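Local structure of protein E (Haemophilus influenzae, 3ZH5) at residues T85-E90 against A98-Q103; V47-K52 against D89-Q94; Y55-P60 against Q94-A99; S29-V34 against H43-V48. The protein acts as a multifunctional surface adhesin that binds host epithelial cells, vitronectin, laminin and plasminogen, and so aids serum resistance and immune evasion. All coordinates share one frame; numbering follows the deposited sequence.

Contact 1. Residues T85-E90 against A98-Q103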
loop_
_atom_site.group_PDB
_atom_site.type_symbol
_atom_site.label_atom_id
_atom_site.label_comp_id
_atom_site.label_asym_id
_atom_site.label_seq_id
_atom_site.Cartn_x
_atom_site.Cartn_y
_atom_site.Cartn_z
ATOM N N THR A 85 7.692 -1.819 5.240
ATOM C CA THR A 85 6.573 -2.710 5.437
ATOM C C THR A 85 6.316 -2.924 6.903
ATOM O O THR A 85 7.233 -3.180 7.668
ATOM C CB THR A 85 6.850 -4.082 4.815
ATOM O OG1 THR A 85 6.979 -3.936 3.398
ATOM C CG2 THR A 85 5.723 -5.026 5.126
ATOM N N ASP A 86 5.049 -2.790 7.284
ATOM C CA ASP A 86 4.618 -3.060 8.641
ATOM C C ASP A 86 3.449 -4.022 8.594
ATOM O O ASP A 86 2.561 -3.893 7.738
ATOM C CB ASP A 86 4.199 -1.747 9.317
ATOM C CG ASP A 86 5.393 -0.835 9.611
ATOM O OD1 ASP A 86 6.168 -1.178 10.537
ATOM O OD2 ASP A 86 5.559 0.203 8.916
ATOM N N PHE A 87 3.435 -4.994 9.499
ATOM C CA PHE A 87 2.302 -5.905 9.579
ATOM C C PHE A 87 1.412 -5.507 10.733
ATOM O O PHE A 87 1.894 -5.066 11.750
ATOM C CB PHE A 87 2.775 -7.338 9.777
ATOM C CG PHE A 87 3.680 -7.826 8.693
ATOM C CD1 PHE A 87 3.161 -8.267 7.489
ATOM C CD2 PHE A 87 5.044 -7.866 8.884
ATOM C CE1 PHE A 87 3.986 -8.723 6.496
ATOM C CE2 PHE A 87 5.872 -8.322 7.887
ATOM C CZ PHE A 87 5.342 -8.752 6.693
ATOM N N TYR A 88 0.106 -5.677 10.578
ATOM C CA TYR A 88 -0.829 -5.339 11.641
ATOM C C TYR A 88 -1.790 -6.471 11.888
ATOM O O TYR A 88 -2.078 -7.257 10.986
ATOM C CB TYR A 88 -1.605 -4.079 11.282
ATOM C CG TYR A 88 -0.738 -2.840 11.282
ATOM C CD1 TYR A 88 -0.069 -2.437 10.137
ATOM C CD2 TYR A 88 -0.595 -2.079 12.429
ATOM C CE1 TYR A 88 0.716 -1.304 10.138
ATOM C CE2 TYR A 88 0.207 -0.944 12.444
ATOM C CZ TYR A 88 0.858 -0.565 11.295
ATOM O OH TYR A 88 1.646 0.565 11.292
ATOM N N ASP A 89 -2.299 -6.557 13.112
ATOM C CA ASP A 89 -3.126 -7.693 13.484
ATOM C C ASP A 89 -4.612 -7.401 13.297
ATOM O O ASP A 89 -5.449 -8.233 13.643
ATOM C CB ASP A 89 -2.833 -8.135 14.922
ATOM C CG ASP A 89 -3.557 -7.295 15.960
ATOM O OD1 ASP A 89 -3.906 -6.132 15.654
ATOM O OD2 ASP A 89 -3.771 -7.800 17.087
ATOM N N GLU A 90 -4.925 -6.218 12.767
ATOM C CA GLU A 90 -6.293 -5.884 12.345
ATOM C C GLU A 90 -6.273 -5.486 10.867
ATOM O O GLU A 90 -5.211 -5.163 10.334
ATOM C CB GLU A 90 -6.861 -4.735 13.191
ATOM C CG GLU A 90 -7.122 -5.093 14.637
ATOM C CD GLU A 90 -7.024 -3.893 15.562
ATOM O OE1 GLU A 90 -7.265 -2.762 15.097
ATOM O OE2 GLU A 90 -6.697 -4.080 16.752
ATOM N N ALA A 98 4.002 -5.265 13.699
ATOM C CA ALA A 98 5.287 -5.933 13.703
ATOM C C ALA A 98 5.987 -5.583 12.420
ATOM O O ALA A 98 5.376 -5.079 11.490
ATOM C CB ALA A 98 5.133 -7.424 13.835
ATOM N N ALA A 99 7.287 -5.829 12.373
ATOM C CA ALA A 99 8.053 -5.464 11.202
ATOM C C ALA A 99 9.323 -6.282 11.141
ATOM O O ALA A 99 9.844 -6.695 12.171
ATOM C CB ALA A 99 8.390 -3.974 11.245
ATOM N N PRO A 100 9.835 -6.503 9.925
ATOM C CA PRO A 100 11.148 -7.141 9.733
ATOM C C PRO A 100 12.296 -6.277 10.243
ATOM O O PRO A 100 12.185 -5.048 10.218
ATOM C CB PRO A 100 11.263 -7.279 8.210
ATOM C CG PRO A 100 10.075 -6.544 7.609
ATOM C CD PRO A 100 9.308 -5.888 8.696
ATOM N N LYS A 101 13.388 -6.911 10.676
ATOM C CA LYS A 101 14.596 -6.187 11.091
ATOM C C LYS A 101 15.138 -5.363 9.929
ATOM O O LYS A 101 15.263 -4.140 10.023
ATOM C CB LYS A 101 15.669 -7.161 11.589
ATOM C CG LYS A 101 15.362 -7.783 12.950
ATOM C CD LYS A 101 16.042 -9.148 13.155
ATOM C CE LYS A 101 15.348 -10.249 12.344
ATOM N NZ LYS A 101 15.761 -11.627 12.748
ATOM N N LYS A 102 15.445 -6.027 8.819
ATOM C CA LYS A 102 15.885 -5.313 7.625
ATOM C C LYS A 102 14.703 -5.053 6.697
ATOM O O LYS A 102 13.924 -5.947 6.376
ATOM C CB LYS A 102 16.994 -6.085 6.894
ATOM C CG LYS A 102 17.823 -5.212 5.945
ATOM C CD LYS A 102 19.291 -5.594 5.991
ATOM C CE LYS A 102 20.111 -4.867 4.936
ATOM N NZ LYS A 102 21.553 -5.301 4.987
ATOM N N GLN A 103 14.556 -3.800 6.301
ATOM C CA GLN A 103 13.541 -3.431 5.344
ATOM C C GLN A 103 14.169 -3.545 3.971
ATOM O O GLN A 103 15.251 -2.997 3.712
ATOM C CB GLN A 103 13.059 -2.002 5.614
ATOM C CG GLN A 103 12.263 -1.852 6.908
ATOM C CD GLN A 103 10.846 -2.350 6.773
ATOM O OE1 GLN A 103 10.371 -2.542 5.668
ATOM N NE2 GLN A 103 10.168 -2.570 7.900
#

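Contact 2. Residues V47-K52 against D89-Q94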
loop_
_atom_site.group_PDB
_atom_site.type_symbol
_atom_site.label_atom_id
_atom_site.label_comp_id
_atom_site.label_asym_id
_atom_site.label_seq_id
_atom_site.Cartn_x
_atom_site.Cartn_y
_atom_site.Cartn_z
ATOM N N VAL A 47 -2.219 -0.401 1.435
ATOM C CA VAL A 47 -2.673 -1.235 2.549
ATOM C C VAL A 47 -3.323 -2.472 1.960
ATOM O O VAL A 47 -4.203 -2.333 1.143
ATOM C CB VAL A 47 -3.687 -0.510 3.427
ATOM C CG1 VAL A 47 -4.329 -1.447 4.386
ATOM C CG2 VAL A 47 -2.967 0.614 4.208
ATOM N N VAL A 48 -2.858 -3.650 2.353
ATOM C CA VAL A 48 -3.403 -4.917 1.830
ATOM C C VAL A 48 -4.072 -5.698 2.922
ATOM O O VAL A 48 -3.429 -6.033 3.903
ATOM C CB VAL A 48 -2.301 -5.822 1.252
ATOM C CG1 VAL A 48 -2.894 -7.072 0.681
ATOM C CG2 VAL A 48 -1.504 -5.081 0.190
ATOM N N ASN A 49 -5.361 -6.012 2.757
ATOM C CA ASN A 49 -6.013 -6.931 3.671
ATOM C C ASN A 49 -5.744 -8.358 3.190
ATOM O O ASN A 49 -5.997 -8.689 2.027
ATOM C CB ASN A 49 -7.507 -6.631 3.765
ATOM C CG ASN A 49 -7.784 -5.333 4.446
ATOM O OD1 ASN A 49 -6.965 -4.849 5.227
ATOM N ND2 ASN A 49 -8.951 -4.753 4.181
ATOM N N LEU A 50 -5.211 -9.189 4.083
ATOM C CA LEU A 50 -4.696 -10.512 3.724
ATOM C C LEU A 50 -5.759 -11.595 3.668
ATOM O O LEU A 50 -6.773 -11.518 4.358
ATOM C CB LEU A 50 -3.625 -10.958 4.723
ATOM C CG LEU A 50 -2.366 -10.103 4.796
ATOM C CD1 LEU A 50 -1.519 -10.581 5.955
ATOM C CD2 LEU A 50 -1.605 -10.160 3.496
ATOM N N ASP A 51 -5.475 -12.614 2.856
ATOM C CA ASP A 51 -6.340 -13.796 2.665
ATOM C C ASP A 51 -5.961 -14.923 3.606
ATOM O O ASP A 51 -6.695 -15.888 3.785
ATOM C CB ASP A 51 -6.176 -14.318 1.244
ATOM C CG ASP A 51 -7.240 -13.800 0.316
ATOM O OD1 ASP A 51 -8.415 -13.814 0.737
ATOM O OD2 ASP A 51 -6.906 -13.371 -0.817
ATOM N N LYS A 52 -4.787 -14.782 4.204
ATOM C CA LYS A 52 -4.161 -15.850 4.941
ATOM C C LYS A 52 -3.302 -15.140 5.974
ATOM O O LYS A 52 -2.632 -14.164 5.641
ATOM C CB LYS A 52 -3.299 -16.672 3.983
ATOM C CG LYS A 52 -2.746 -17.966 4.551
ATOM C CD LYS A 52 -1.783 -18.632 3.563
ATOM C CE LYS A 52 -1.170 -19.912 4.129
ATOM N NZ LYS A 52 -0.294 -19.643 5.314
ATOM N N ASP A 89 -2.299 -6.557 13.112
ATOM C CA ASP A 89 -3.126 -7.693 13.484
ATOM C C ASP A 89 -4.612 -7.401 13.297
ATOM O O ASP A 89 -5.449 -8.233 13.643
ATOM C CB ASP A 89 -2.833 -8.135 14.922
ATOM C CG ASP A 89 -3.557 -7.295 15.960
ATOM O OD1 ASP A 89 -3.906 -6.132 15.654
ATOM O OD2 ASP A 89 -3.771 -7.800 17.087
ATOM N N GLU A 90 -4.925 -6.218 12.767
ATOM C CA GLU A 90 -6.293 -5.884 12.345
ATOM C C GLU A 90 -6.273 -5.486 10.867
ATOM O O GLU A 90 -5.211 -5.163 10.334
ATOM C CB GLU A 90 -6.861 -4.735 13.191
ATOM C CG GLU A 90 -7.122 -5.093 14.637
ATOM C CD GLU A 90 -7.024 -3.893 15.562
ATOM O OE1 GLU A 90 -7.265 -2.762 15.097
ATOM O OE2 GLU A 90 -6.697 -4.080 16.752
ATOM N N PHE A 91 -7.426 -5.521 10.196
ATOM C CA PHE A 91 -7.487 -5.097 8.794
ATOM C C PHE A 91 -7.293 -3.581 8.710
ATOM O O PHE A 91 -7.334 -2.891 9.724
ATOM C CB PHE A 91 -8.832 -5.512 8.149
ATOM C CG PHE A 91 -9.019 -6.995 8.037
ATOM C CD1 PHE A 91 -8.219 -7.746 7.198
ATOM C CD2 PHE A 91 -9.995 -7.637 8.771
ATOM C CE1 PHE A 91 -8.380 -9.101 7.101
ATOM C CE2 PHE A 91 -10.166 -8.994 8.670
ATOM C CZ PHE A 91 -9.350 -9.726 7.840
ATOM N N TRP A 92 -7.048 -3.074 7.508
ATOM C CA TRP A 92 -6.895 -1.633 7.270
ATOM C C TRP A 92 -5.598 -1.047 7.871
ATOM O O TRP A 92 -5.489 0.156 8.099
ATOM C CB TRP A 92 -8.130 -0.863 7.771
ATOM C CG TRP A 92 -9.452 -1.391 7.199
ATOM C CD1 TRP A 92 -10.476 -1.940 7.897
ATOM C CD2 TRP A 92 -9.847 -1.410 5.821
ATOM N NE1 TRP A 92 -11.505 -2.299 7.039
ATOM C CE2 TRP A 92 -11.134 -1.987 5.759
ATOM C CE3 TRP A 92 -9.235 -0.989 4.632
ATOM C CZ2 TRP A 92 -11.831 -2.170 4.543
ATOM C CZ3 TRP A 92 -9.931 -1.165 3.420
ATOM C CH2 TRP A 92 -11.214 -1.762 3.391
ATOM N N GLY A 93 -4.601 -1.904 8.062
ATOM C CA GLY A 93 -3.300 -1.471 8.511
ATOM C C GLY A 93 -3.342 -0.774 9.875
ATOM O O GLY A 93 -2.744 0.281 10.034
ATOM N N GLN A 94 -4.037 -1.380 10.839
ATOM C CA GLN A 94 -4.252 -0.807 12.170
ATOM C C GLN A 94 -4.013 -1.912 13.173
ATOM O O GLN A 94 -4.103 -3.093 12.821
ATOM C CB GLN A 94 -5.716 -0.369 12.363
ATOM C CG GLN A 94 -6.326 0.453 11.248
ATOM C CD GLN A 94 -5.851 1.881 11.244
ATOM O OE1 GLN A 94 -5.356 2.387 12.252
ATOM N NE2 GLN A 94 -5.982 2.541 10.100
#

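Contact 3. Residues Y55-P60 against Q94-A99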
loop_
_atom_site.group_PDB
_atom_site.type_symbol
_atom_site.label_atom_id
_atom_site.label_comp_id
_atom_site.label_asym_id
_atom_site.label_seq_id
_atom_site.Cartn_x
_atom_site.Cartn_y
_atom_site.Cartn_z
ATOM N N TYR A 55 2.285 -15.227 10.411
ATOM C CA TYR A 55 2.758 -15.298 11.785
ATOM C C TYR A 55 4.111 -14.623 11.878
ATOM O O TYR A 55 5.151 -15.271 11.749
ATOM C CB TYR A 55 2.847 -16.750 12.242
ATOM C CG TYR A 55 1.505 -17.440 12.287
ATOM C CD1 TYR A 55 0.925 -17.948 11.138
ATOM C CD2 TYR A 55 0.816 -17.574 13.480
ATOM C CE1 TYR A 55 -0.308 -18.578 11.179
ATOM C CE2 TYR A 55 -0.401 -18.197 13.535
ATOM C CZ TYR A 55 -0.963 -18.697 12.385
ATOM O OH TYR A 55 -2.188 -19.314 12.449
ATOM N N VAL A 56 4.077 -13.314 12.114
ATOM C CA VAL A 56 5.278 -12.479 12.096
ATOM C C VAL A 56 5.525 -11.798 13.438
ATOM O O VAL A 56 6.295 -10.852 13.528
ATOM C CB VAL A 56 5.171 -11.373 11.022
ATOM C CG1 VAL A 56 5.438 -11.938 9.641
ATOM C CG2 VAL A 56 3.802 -10.690 11.068
ATOM N N TYR A 57 4.864 -12.281 14.480
ATOM C CA TYR A 57 4.920 -11.642 15.775
ATOM C C TYR A 57 5.786 -12.445 16.696
ATOM O O TYR A 57 6.102 -13.595 16.385
ATOM C CB TYR A 57 3.515 -11.546 16.343
ATOM C CG TYR A 57 2.703 -10.474 15.684
ATOM C CD1 TYR A 57 2.041 -10.725 14.489
ATOM C CD2 TYR A 57 2.601 -9.214 16.240
ATOM C CE1 TYR A 57 1.302 -9.752 13.873
ATOM C CE2 TYR A 57 1.861 -8.234 15.629
ATOM C CZ TYR A 57 1.213 -8.510 14.445
ATOM O OH TYR A 57 0.476 -7.530 13.842
ATOM N N PRO A 58 6.163 -11.846 17.840
ATOM C CA PRO A 58 6.995 -12.493 18.851
ATOM C C PRO A 58 6.358 -13.794 19.279
ATOM O O PRO A 58 7.032 -14.811 19.415
ATOM C CB PRO A 58 6.966 -11.492 20.007
ATOM C CG PRO A 58 5.712 -10.699 19.792
ATOM C CD PRO A 58 5.656 -10.551 18.323
ATOM N N GLU A 59 5.044 -13.755 19.468
ATOM C CA GLU A 59 4.311 -14.926 19.887
ATOM C C GLU A 59 3.774 -15.650 18.664
ATOM O O GLU A 59 3.103 -15.057 17.806
ATOM C CB GLU A 59 3.177 -14.543 20.819
ATOM C CG GLU A 59 2.994 -15.531 21.954
ATOM C CD GLU A 59 1.543 -15.819 22.237
ATOM O OE1 GLU A 59 0.688 -15.334 21.464
ATOM O OE2 GLU A 59 1.259 -16.530 23.227
ATOM N N PRO A 60 4.062 -16.949 18.578
ATOM C CA PRO A 60 3.781 -17.662 17.333
ATOM C C PRO A 60 2.311 -18.024 17.139
ATOM O O PRO A 60 2.012 -18.765 16.203
ATOM C CB PRO A 60 4.647 -18.916 17.458
ATOM C CG PRO A 60 4.777 -19.148 18.939
ATOM C CD PRO A 60 4.666 -17.814 19.609
ATOM N N GLN A 94 -4.037 -1.380 10.839
ATOM C CA GLN A 94 -4.252 -0.807 12.170
ATOM C C GLN A 94 -4.013 -1.912 13.173
ATOM O O GLN A 94 -4.103 -3.093 12.821
ATOM C CB GLN A 94 -5.716 -0.369 12.363
ATOM C CG GLN A 94 -6.326 0.453 11.248
ATOM C CD GLN A 94 -5.851 1.881 11.244
ATOM O OE1 GLN A 94 -5.356 2.387 12.252
ATOM N NE2 GLN A 94 -5.982 2.541 10.100
ATOM N N GLY A 95 -3.768 -1.524 14.423
ATOM C CA GLY A 95 -3.706 -2.458 15.536
ATOM C C GLY A 95 -2.285 -2.765 15.957
ATOM O O GLY A 95 -1.397 -1.914 15.851
ATOM N N LEU A 96 -2.059 -3.985 16.436
ATOM C CA LEU A 96 -0.739 -4.353 16.936
ATOM C C LEU A 96 0.192 -4.599 15.768
ATOM O O LEU A 96 -0.133 -5.355 14.846
ATOM C CB LEU A 96 -0.798 -5.602 17.820
ATOM C CG LEU A 96 0.561 -5.978 18.435
ATOM C CD1 LEU A 96 0.975 -4.970 19.512
ATOM C CD2 LEU A 96 0.556 -7.390 19.006
ATOM N N ARG A 97 1.367 -3.984 15.835
ATOM C CA ARG A 97 2.259 -3.891 14.693
ATOM C C ARG A 97 3.496 -4.780 14.823
ATOM O O ARG A 97 4.009 -4.993 15.919
ATOM C CB ARG A 97 2.718 -2.437 14.568
ATOM C CG ARG A 97 3.607 -2.181 13.358
ATOM C CD ARG A 97 4.176 -0.789 13.362
ATOM N NE ARG A 97 5.205 -0.644 14.382
ATOM C CZ ARG A 97 6.437 -1.129 14.275
ATOM N NH1 ARG A 97 6.789 -1.792 13.182
ATOM N NH2 ARG A 97 7.321 -0.947 15.263
ATOM N N ALA A 98 4.002 -5.265 13.699
ATOM C CA ALA A 98 5.287 -5.933 13.703
ATOM C C ALA A 98 5.987 -5.583 12.420
ATOM O O ALA A 98 5.376 -5.079 11.490
ATOM C CB ALA A 98 5.133 -7.424 13.835
ATOM N N ALA A 99 7.287 -5.829 12.373
ATOM C CA ALA A 99 8.053 -5.464 11.202
ATOM C C ALA A 99 9.323 -6.282 11.141
ATOM O O ALA A 99 9.844 -6.695 12.171
ATOM C CB ALA A 99 8.390 -3.974 11.245
#

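Contact 4. Residues S29-V34 against H43-V48. With EDO (1,2-ethanediol), chain C.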
loop_
_atom_site.group_PDB
_atom_site.type_symbol
_atom_site.label_atom_id
_atom_site.label_comp_id
_atom_site.label_asym_id
_atom_site.label_seq_id
_atom_site.Cartn_x
_atom_site.Cartn_y
_atom_site.Cartn_z
ATOM N N SER A 29 -5.935 6.969 1.510
ATOM C CA SER A 29 -6.017 8.314 0.955
ATOM C C SER A 29 -5.491 9.349 1.962
ATOM O O SER A 29 -4.882 10.347 1.582
ATOM C CB SER A 29 -7.460 8.621 0.553
ATOM O OG SER A 29 -7.503 9.679 -0.365
ATOM N N GLU A 30 -5.685 9.059 3.239
ATOM C CA GLU A 30 -5.355 9.992 4.311
ATOM C C GLU A 30 -3.845 10.150 4.453
ATOM O O GLU A 30 -3.361 11.220 4.874
ATOM C CB GLU A 30 -5.956 9.496 5.629
ATOM C CG GLU A 30 -5.851 10.468 6.805
ATOM C CD GLU A 30 -4.459 10.484 7.432
ATOM O OE1 GLU A 30 -3.676 9.541 7.156
ATOM O OE2 GLU A 30 -4.144 11.447 8.182
ATOM N N SER A 31 -3.124 9.092 4.099
ATOM C CA SER A 31 -1.662 9.033 4.205
ATOM C C SER A 31 -0.871 9.762 3.117
ATOM O O SER A 31 0.368 9.886 3.220
ATOM C CB SER A 31 -1.244 7.551 4.187
ATOM O OG SER A 31 -1.233 7.012 2.882
ATOM N N ILE A 32 -1.549 10.322 2.129
ATOM C CA ILE A 32 -0.881 10.913 0.960
ATOM C C ILE A 32 -0.176 12.232 1.326
ATOM O O ILE A 32 -0.754 13.110 1.980
ATOM C CB ILE A 32 -1.896 11.140 -0.199
ATOM C CG1 ILE A 32 -2.351 9.783 -0.725
ATOM C CG2 ILE A 32 -1.324 12.028 -1.330
ATOM C CD1 ILE A 32 -3.459 9.781 -1.766
ATOM N N TRP A 33 1.075 12.351 0.907
ATOM C CA TRP A 33 1.863 13.597 1.109
ATOM C C TRP A 33 2.497 13.973 -0.210
ATOM O O TRP A 33 3.240 13.175 -0.795
ATOM C CB TRP A 33 2.967 13.393 2.098
ATOM C CG TRP A 33 3.712 14.645 2.313
ATOM C CD1 TRP A 33 3.205 15.790 2.847
ATOM C CD2 TRP A 33 5.085 14.911 1.991
ATOM N NE1 TRP A 33 4.187 16.762 2.901
ATOM C CE2 TRP A 33 5.351 16.236 2.373
ATOM C CE3 TRP A 33 6.126 14.147 1.420
ATOM C CZ2 TRP A 33 6.598 16.818 2.216
ATOM C CZ3 TRP A 33 7.369 14.736 1.264
ATOM C CH2 TRP A 33 7.597 16.062 1.656
ATOM N N VAL A 34 2.171 15.143 -0.717
ATOM C CA VAL A 34 2.782 15.604 -1.959
ATOM C C VAL A 34 3.999 16.426 -1.569
ATOM O O VAL A 34 3.869 17.327 -0.784
ATOM C CB VAL A 34 1.822 16.458 -2.758
ATOM C CG1 VAL A 34 2.521 17.070 -3.980
ATOM C CG2 VAL A 34 0.612 15.601 -3.202
ATOM N N HIS A 43 4.102 10.736 -1.732
ATOM C CA HIS A 43 4.275 9.656 -0.762
ATOM C C HIS A 43 2.913 9.140 -0.314
ATOM O O HIS A 43 1.970 9.929 -0.074
ATOM C CB HIS A 43 5.032 10.094 0.507
ATOM C CG HIS A 43 6.434 10.601 0.297
ATOM N ND1 HIS A 43 7.417 10.415 1.229
ATOM C CD2 HIS A 43 6.996 11.323 -0.700
ATOM C CE1 HIS A 43 8.548 10.959 0.804
ATOM N NE2 HIS A 43 8.316 11.501 -0.377
ATOM N N PHE A 44 2.786 7.823 -0.175
ATOM C CA PHE A 44 1.521 7.228 0.285
ATOM C C PHE A 44 1.678 5.855 0.877
ATOM O O PHE A 44 2.631 5.168 0.544
ATOM C CB PHE A 44 0.503 7.167 -0.859
ATOM C CG PHE A 44 0.838 6.190 -1.952
ATOM C CD1 PHE A 44 1.633 6.555 -3.016
ATOM C CD2 PHE A 44 0.275 4.931 -1.959
ATOM C CE1 PHE A 44 1.899 5.656 -4.044
ATOM C CE2 PHE A 44 0.550 4.030 -2.984
ATOM C CZ PHE A 44 1.369 4.408 -4.019
ATOM N N ASP A 45 0.748 5.430 1.738
ATOM C CA ASP A 45 0.679 4.019 2.149
ATOM C C ASP A 45 -0.220 3.176 1.251
ATOM O O ASP A 45 -1.337 3.539 0.957
ATOM C CB ASP A 45 0.182 3.857 3.576
ATOM C CG ASP A 45 1.148 4.404 4.610
ATOM O OD1 ASP A 45 2.345 4.639 4.283
ATOM O OD2 ASP A 45 0.712 4.559 5.771
ATOM N N ALA A 46 0.279 2.028 0.820
ATOM C CA ALA A 46 -0.594 1.007 0.245
ATOM C C ALA A 46 -0.979 0.118 1.419
ATOM O O ALA A 46 -0.153 -0.120 2.300
ATOM C CB ALA A 46 0.138 0.227 -0.813
ATOM N N VAL A 47 -2.219 -0.401 1.435
ATOM C CA VAL A 47 -2.673 -1.235 2.549
ATOM C C VAL A 47 -3.323 -2.472 1.960
ATOM O O VAL A 47 -4.203 -2.333 1.143
ATOM C CB VAL A 47 -3.687 -0.510 3.427
ATOM C CG1 VAL A 47 -4.329 -1.447 4.386
ATOM C CG2 VAL A 47 -2.967 0.614 4.208
ATOM N N VAL A 48 -2.858 -3.650 2.353
ATOM C CA VAL A 48 -3.403 -4.917 1.830
ATOM C C VAL A 48 -4.072 -5.698 2.922
ATOM O O VAL A 48 -3.429 -6.033 3.903
ATOM C CB VAL A 48 -2.301 -5.822 1.252
ATOM C CG1 VAL A 48 -2.894 -7.072 0.681
ATOM C CG2 VAL A 48 -1.504 -5.081 0.190
HETATM C C1 EDO C . 11.894 11.728 -2.405
HETATM O O1 EDO C . 12.769 11.609 -3.541
HETATM C C2 EDO C . 11.288 13.131 -2.339
HETATM O O2 EDO C . 10.007 13.134 -1.665
#

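Contact 1. Residues T85-E90 against A98-Q103
Thr-85 offers both of its backbone polar atoms to the one carboxamide of Gln-103, a simple case of a side chain standing in for a strand. The amide of Thr-85 donates its N-H to Gln-103 OE1, with N to OE1 at 2.8 Å, bent to 146° at the hydrogen. The return bond, from Gln-103 NE2 to Thr-85 O, spans 3.0 Å and is much straighter, with the acceptor close to the amide plane of Gln-103. A bend at chi2 (-78°) folds the glutamine back toward the strand. Two residues on, true pairing takes over: Phe-87 and Ala-98 form an antiparallel hydrogen-bonded pair, with Phe-87 N to Ala-98 O at 2.8 Å and Ala-98 N to Phe-87 O at 2.9 Å. In the interval Pro-100 sets its CD 3.6 Å from Thr-85 O, and the methyl of Ala-99 lies 3.6 Å from Asp-86 OD1. That carboxylate is engaged by Arg-84 and Arg-97 in salt bridges, while Thr-85 OG1 is bonded to Gln-69. The chemistry implies that the edge of strand 79-88 remains hydrogen-bonded after the short strand 97-98 has ended, a primary amide supplying the donor and acceptor of a peptide group.

Contact 2. Residues V47-K52 against D89-Q94
Asn-49, near the end of strand 41-50, reaches across to the loop of residues 89-94 that follows strand 79-88, and so ties a strand of the antiparallel sheet to a loop far from it in sequence. The contact illustrates how one buried carboxamide can hold a loop by its backbone and pack against its side chains at once. Its OD1 accepts a hydrogen bond from the amide N of Trp-92 at 2.9 Å, almost straight at 175° at the hydrogen. The other branch, ND2, stands 3.6 Å above the plane, over the six-membered ring of the Trp-92 indole, about equally far from its six carbons. Phe-91 CD1 lies over one face of the amide, 3.7 Å from Asn-49 CG, with the ring plane 69° from the amide. Val-47 completes the close packing: CG1, anti to the backbone N (chi1 169°), lies 3.7 Å from Gly-93 N. Both Trp-92 and Gly-93 have positive phi, which turns the loop sharply here; Ser-66 and Arg-68 of strand 64-74 bind Gly-93 through its N and O, and Tyr-26 meets the Trp-92 ring edge to face.

Toward Leu-50 the fit slackens. This residue is partly exposed, its side chain comes no nearer than 5.6 Å to the loop, and the chain beyond it runs into exposed Asp-51 and Lys-52. What remains there is a backbone contact at the aromatic rim: Leu-50 O lies in the plane of the Phe-91 ring, 4.0 Å from its CE1.

Contact 3. Residues Y55-P60 against Q94-A99
The ring of Tyr-57 fits between the side chains of Leu-96 and Ala-98, an example of a loop tyrosine using its flat surface and its hydroxyl together. The methyl of Ala-98 is the bump over one face: CB sits 4.0 Å from the centroid of the Tyr-57 ring, 17° off the normal, in a CH-pi contact shifted toward the rim. Leu-96 fills the space beside the ring, its CD2 reaching 3.7 Å from Tyr-57 CE2 as the two side chains slide past each other in opposite directions. A chi1 of -177° sets Leu-96 CG anti to its backbone N, 3.8 Å from Tyr-57 CE2. At the far end of the ring, Tyr-57 OH donates to Leu-96 O, which lies near the ring plane; the bond is modelled at 2.5 Å, so short that the exact length is doubtful. Val-56 adds a shallower shoulder, its carbonyl O 3.6 Å from Ala-98 CB and its CG2 only at the margin of contact. The contact joins the loop between strands 53-54 and 64-74 to the short strand 97-98 and the corner leading into it, with Tyr-57 also packing on Ala-64 of strand 64-74 and Val-56 on Phe-87 of strand 79-88.

Contact 4. Residues S29-V34 against H43-V48
The beta hairpin of strands 25-34 and 41-50 shows how antiparallel pairing can carry on past a break in one strand. Trp-33 and His-43 are a hydrogen-bonded antiparallel pair near its end, joined by Trp-33 N to His-43 O and His-43 N to Trp-33 O, both 2.8 Å. Their side chains lie side by side on one face of the sheet, pointing the same way, and form an edge-to-face (T-shaped) pair with planes at 86°. The indole presents its edge: Trp-33 CE3 stands 3.6 Å above the imidazole plane, over its centre. Both nitrogens of that imidazole are engaged, ND1 with the hydroxyl of Tyr-70 and NE2 as donor to O2 of a 1,2-ethanediol, probably from the crystallisation liquor, at 2.7 Å.

Farther from the hairpin end, the 29-32 type I turn interrupts the strand, and Ser-31 bridges the break. Its OG, held between the backbone N and carbonyl carbon (chi1 79°), accepts a hydrogen bond from the amide N of Asp-45 at 2.8 Å, 170° at the hydrogen, and also bonds to Asp-28 O. Ile-32 CG1 meets Phe-44 CB at 3.9 Å; beyond them lies helix 115-128, where Ile-32 touches Tyr-127 and Phe-44 touches Ile-123. Reciprocal N-H...O bonds between facing residues are typical of an antiparallel hairpin; here a serine hydroxyl takes up a strand N-H where a turn breaks the other strand.

How the contacts relate
From the N terminus, contact 4 comes first, closing the hairpin of strands 25-34 and 41-50 before contacts 1 and 3 open. Contact 2 begins on the same strand, sharing Val-47 and Val-48 with contact 4, and spans forward to the loop after strand 79-88. Contact 3 opens within that span and ends beyond it, so contacts 2 and 3 cross, meeting at Gln-94. Contact 1 opens inside the span of contact 3, on the stretch where contact 2 closes (Asp-89 and Glu-90), and ends on the same stretch as contact 3. Contact 4 pairs two neighbouring strands, contact 1 adds strand 97-98 and the loop after it to strand 79-88, and contacts 2 and 3 bring loops onto the sheet.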